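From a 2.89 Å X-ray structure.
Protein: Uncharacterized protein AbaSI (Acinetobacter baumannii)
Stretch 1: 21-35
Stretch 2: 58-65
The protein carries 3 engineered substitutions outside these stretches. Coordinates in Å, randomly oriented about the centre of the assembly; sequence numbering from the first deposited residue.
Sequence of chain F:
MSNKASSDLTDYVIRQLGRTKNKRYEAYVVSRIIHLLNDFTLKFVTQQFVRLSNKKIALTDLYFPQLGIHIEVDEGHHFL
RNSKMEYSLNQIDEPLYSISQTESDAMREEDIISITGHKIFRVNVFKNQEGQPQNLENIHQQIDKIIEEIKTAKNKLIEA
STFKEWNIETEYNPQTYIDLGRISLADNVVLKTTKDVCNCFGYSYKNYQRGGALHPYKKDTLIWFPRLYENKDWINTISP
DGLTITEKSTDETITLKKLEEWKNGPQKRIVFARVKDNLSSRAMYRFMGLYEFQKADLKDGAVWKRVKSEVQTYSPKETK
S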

# COMPACT_ATOMS: atom_id res chain seq x y z
N LYS F 21 0.42 -17.45 6.37
CA LYS F 21 1.11 -18.36 7.28
C LYS F 21 2.53 -17.93 7.62
O LYS F 21 3.32 -17.58 6.74
CB LYS F 21 1.15 -19.77 6.69
CG LYS F 21 -0.20 -20.46 6.63
CD LYS F 21 -0.16 -21.68 5.72
CE LYS F 21 0.92 -22.66 6.15
NZ LYS F 21 0.69 -23.18 7.53
N ASN F 22 2.86 -17.94 8.91
CA ASN F 22 4.23 -17.74 9.36
C ASN F 22 5.03 -19.03 9.26
O ASN F 22 6.19 -19.03 8.83
CB ASN F 22 4.24 -17.21 10.78
CG ASN F 22 3.69 -15.81 10.88
OD1 ASN F 22 3.85 -15.01 9.96
ND2 ASN F 22 3.02 -15.51 11.99
N LYS F 23 4.41 -20.12 9.66
CA LYS F 23 5.05 -21.42 9.69
C LYS F 23 4.35 -22.41 8.76
O LYS F 23 3.17 -22.28 8.48
CB LYS F 23 5.08 -21.96 11.12
CG LYS F 23 6.25 -21.44 11.93
CD LYS F 23 6.10 -21.78 13.40
CE LYS F 23 5.28 -20.73 14.12
NZ LYS F 23 5.18 -20.99 15.58
N ARG F 24 5.11 -23.41 8.31
CA ARG F 24 4.64 -24.39 7.33
C ARG F 24 3.50 -25.27 7.84
O ARG F 24 2.53 -25.53 7.11
CB ARG F 24 5.82 -25.26 6.90
CG ARG F 24 5.46 -26.40 5.97
CD ARG F 24 6.69 -26.90 5.25
NE ARG F 24 6.64 -28.33 5.01
CZ ARG F 24 6.17 -28.89 3.90
NH1 ARG F 24 5.72 -28.12 2.92
NH2 ARG F 24 6.17 -30.21 3.77
N TYR F 25 3.61 -25.75 9.07
CA TYR F 25 2.61 -26.63 9.66
C TYR F 25 1.57 -25.90 10.52
O TYR F 25 0.77 -26.54 11.20
CB TYR F 25 3.29 -27.73 10.48
CG TYR F 25 3.87 -28.82 9.61
CD1 TYR F 25 4.87 -28.55 8.69
CD2 TYR F 25 3.43 -30.13 9.73
CE1 TYR F 25 5.40 -29.54 7.89
CE2 TYR F 25 3.95 -31.14 8.93
CZ TYR F 25 4.94 -30.84 8.02
OH TYR F 25 5.47 -31.83 7.23
N GLU F 26 1.62 -24.57 10.51
CA GLU F 26 0.75 -23.74 11.35
C GLU F 26 -0.75 -23.92 11.07
O GLU F 26 -1.52 -24.29 11.96
CB GLU F 26 1.13 -22.27 11.19
CG GLU F 26 0.31 -21.30 12.02
CD GLU F 26 0.32 -19.89 11.46
OE1 GLU F 26 1.04 -19.65 10.45
OE2 GLU F 26 -0.39 -19.02 12.01
N ALA F 27 -1.15 -23.67 9.83
CA ALA F 27 -2.55 -23.79 9.42
C ALA F 27 -3.15 -25.15 9.77
O ALA F 27 -4.28 -25.22 10.24
CB ALA F 27 -2.67 -23.56 7.93
N TYR F 28 -2.38 -26.21 9.55
CA TYR F 28 -2.90 -27.55 9.78
C TYR F 28 -3.23 -27.77 11.24
O TYR F 28 -4.35 -28.16 11.60
CB TYR F 28 -1.91 -28.62 9.33
CG TYR F 28 -2.49 -30.01 9.43
CD1 TYR F 28 -3.33 -30.49 8.43
CD2 TYR F 28 -2.22 -30.83 10.52
CE1 TYR F 28 -3.88 -31.76 8.51
CE2 TYR F 28 -2.77 -32.10 10.61
CZ TYR F 28 -3.60 -32.56 9.59
OH TYR F 28 -4.17 -33.82 9.65
N VAL F 29 -2.23 -27.51 12.08
CA VAL F 29 -2.33 -27.75 13.50
C VAL F 29 -3.43 -26.90 14.11
O VAL F 29 -4.29 -27.41 14.84
CB VAL F 29 -1.00 -27.46 14.20
CG1 VAL F 29 -1.17 -27.50 15.71
CG2 VAL F 29 0.05 -28.47 13.75
N VAL F 30 -3.43 -25.61 13.79
CA VAL F 30 -4.39 -24.71 14.39
C VAL F 30 -5.81 -25.04 13.93
O VAL F 30 -6.72 -25.16 14.75
CB VAL F 30 -4.07 -23.24 14.06
CG1 VAL F 30 -5.18 -22.32 14.55
CG2 VAL F 30 -2.72 -22.86 14.68
N SER F 31 -6.00 -25.19 12.62
CA SER F 31 -7.34 -25.45 12.11
C SER F 31 -7.87 -26.75 12.69
O SER F 31 -9.05 -26.83 13.08
CB SER F 31 -7.35 -25.50 10.58
OG SER F 31 -6.59 -26.59 10.09
N ARG F 32 -7.01 -27.76 12.80
CA ARG F 32 -7.48 -29.03 13.35
C ARG F 32 -7.85 -28.88 14.83
O ARG F 32 -8.86 -29.42 15.27
CB ARG F 32 -6.44 -30.14 13.17
CG ARG F 32 -6.97 -31.48 13.65
CD ARG F 32 -6.05 -32.64 13.35
NE ARG F 32 -6.47 -33.84 14.06
CZ ARG F 32 -7.31 -34.75 13.56
NH1 ARG F 32 -7.83 -34.60 12.35
NH2 ARG F 32 -7.64 -35.81 14.29
N ILE F 33 -7.04 -28.13 15.58
CA ILE F 33 -7.36 -27.87 16.99
C ILE F 33 -8.73 -27.22 17.13
O ILE F 33 -9.58 -27.69 17.88
CB ILE F 33 -6.32 -26.97 17.68
CG1 ILE F 33 -5.01 -27.73 17.90
CG2 ILE F 33 -6.84 -26.46 19.02
CD1 ILE F 33 -3.96 -26.91 18.59
N ILE F 34 -8.94 -26.14 16.38
CA ILE F 34 -10.21 -25.42 16.45
C ILE F 34 -11.39 -26.30 16.08
O ILE F 34 -12.35 -26.39 16.83
CB ILE F 34 -10.21 -24.20 15.56
CG1 ILE F 34 -9.08 -23.26 15.98
CG2 ILE F 34 -11.54 -23.48 15.67
CD1 ILE F 34 -9.21 -22.80 17.42
N HIS F 35 -11.32 -26.96 14.92
CA HIS F 35 -12.46 -27.76 14.45
C HIS F 35 -12.76 -28.94 15.36
O HIS F 35 -13.92 -29.26 15.59
CB HIS F 35 -12.24 -28.26 13.03
CG HIS F 35 -12.21 -27.16 12.01
ND1 HIS F 35 -11.44 -27.23 10.87
CD2 HIS F 35 -12.85 -25.97 11.97
CE1 HIS F 35 -11.61 -26.13 10.16
NE2 HIS F 35 -12.45 -25.34 10.81
N ALA F 58 7.71 -11.59 20.49
CA ALA F 58 7.47 -12.94 20.00
C ALA F 58 6.04 -13.09 19.51
O ALA F 58 5.27 -12.14 19.56
CB ALA F 58 7.77 -13.95 21.08
N LEU F 59 5.68 -14.28 19.05
CA LEU F 59 4.31 -14.54 18.63
C LEU F 59 3.91 -15.99 18.81
O LEU F 59 4.73 -16.90 18.67
CB LEU F 59 4.09 -14.11 17.18
CG LEU F 59 5.03 -14.63 16.09
CD1 LEU F 59 4.63 -16.00 15.60
CD2 LEU F 59 5.05 -13.63 14.94
N THR F 60 2.63 -16.21 19.10
CA THR F 60 2.13 -17.57 19.23
C THR F 60 1.05 -17.83 18.19
O THR F 60 0.30 -16.94 17.81
CB THR F 60 1.58 -17.84 20.64
OG1 THR F 60 0.67 -16.79 21.00
CG2 THR F 60 2.71 -17.86 21.63
N ASP F 61 0.99 -19.08 17.73
CA ASP F 61 0.14 -19.46 16.60
C ASP F 61 -1.34 -19.50 16.96
O ASP F 61 -2.17 -19.03 16.19
CB ASP F 61 0.59 -20.81 16.05
CG ASP F 61 1.99 -20.77 15.48
OD1 ASP F 61 2.29 -19.84 14.69
OD2 ASP F 61 2.80 -21.67 15.83
N LEU F 62 -1.67 -20.06 18.12
CA LEU F 62 -3.05 -20.03 18.58
C LEU F 62 -3.15 -19.55 20.03
O LEU F 62 -2.34 -19.95 20.87
CB LEU F 62 -3.70 -21.41 18.41
CG LEU F 62 -5.18 -21.52 18.77
CD1 LEU F 62 -6.01 -20.67 17.83
CD2 LEU F 62 -5.64 -22.96 18.72
N TYR F 63 -4.12 -18.69 20.34
CA TYR F 63 -4.24 -18.11 21.68
C TYR F 63 -5.68 -18.01 22.19
O TYR F 63 -6.53 -17.40 21.55
CB TYR F 63 -3.61 -16.71 21.70
CG TYR F 63 -3.83 -15.91 22.96
CD1 TYR F 63 -3.72 -16.49 24.22
CD2 TYR F 63 -4.14 -14.56 22.90
CE1 TYR F 63 -3.91 -15.75 25.37
CE2 TYR F 63 -4.34 -13.82 24.04
CZ TYR F 63 -4.22 -14.41 25.27
OH TYR F 63 -4.42 -13.66 26.41
N PHE F 64 -5.93 -18.62 23.34
CA PHE F 64 -7.21 -18.48 24.03
C PHE F 64 -7.04 -17.56 25.24
O PHE F 64 -6.43 -17.96 26.24
CB PHE F 64 -7.75 -19.84 24.48
CG PHE F 64 -7.92 -20.82 23.36
CD1 PHE F 64 -9.08 -20.84 22.60
CD2 PHE F 64 -6.92 -21.73 23.07
CE1 PHE F 64 -9.23 -21.75 21.58
CE2 PHE F 64 -7.07 -22.64 22.04
CZ PHE F 64 -8.23 -22.65 21.30
N PRO F 65 -7.57 -16.34 25.15
CA PRO F 65 -7.45 -15.28 26.15
C PRO F 65 -8.19 -15.59 27.44
O PRO F 65 -7.70 -15.24 28.52
CB PRO F 65 -8.09 -14.07 25.46
CG PRO F 65 -8.03 -14.38 24.01
CD PRO F 65 -8.24 -15.85 23.93

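This is a mixed contact: a helix packs its apolar side chains on a strand around Leu62, and a salt bridge ties Lys23, in the loop before the helix, to Asp61 at the corner of the second stretch. Residues 21-25 are loop; the helix starts at Glu26 and runs on past the end of the stretch, and Tyr25 sits at its N-cap position. Its axis passes 10.2 Å from that of strand 62-64, and the two run in broadly the same direction, 31° apart. Backbones come nearest at Val30 and Leu62, with CA atoms 6.4 Å apart. No backbone hydrogen bond joins the stretches, so side chains make the contact.

The chain turns a corner at Asp61, which points toward the first stretch. Lys23 NZ donates a very short hydrogen bond to Asp61 OD2, 2.5 Å long, within the salt bridge. Both residues are buried, so pairing the opposite charges offsets the cost of burying them. Glu26 lies close by, with its OE2 3.9 Å from Asp61 OD1. These are like charges, so this approach is not itself favourable; the lysine pairs with the Asp61 carboxylate. The other carboxylate oxygen of Glu26 turns back to its own loop: Asn22 N donates to Glu26 OE1 at 2.9 Å, and Lys23 N adds a weak bond to the same atom.

Further along the helix the chemistry becomes apolar. Leu62 meets three helix residues. Its CD1 lies 3.8 Å from Val30 CG1. Its CD2 lies 3.7 Å from Ile33 CG2 and 3.8 Å from Ile34 CD1. Val30 and Ile34 are one helical turn apart, which lets both reach the same leucine. Ile34 CD1 also approaches Phe64 CZ at 4.0 Å, meeting the ring obliquely. These are van der Waals contacts, favoured by the exclusion of water.

Val30 bridges the two regions, since its CG2 also lies 4.1 Å from Asp61 CB. Together the stretches bury 440 Å², both sides summed.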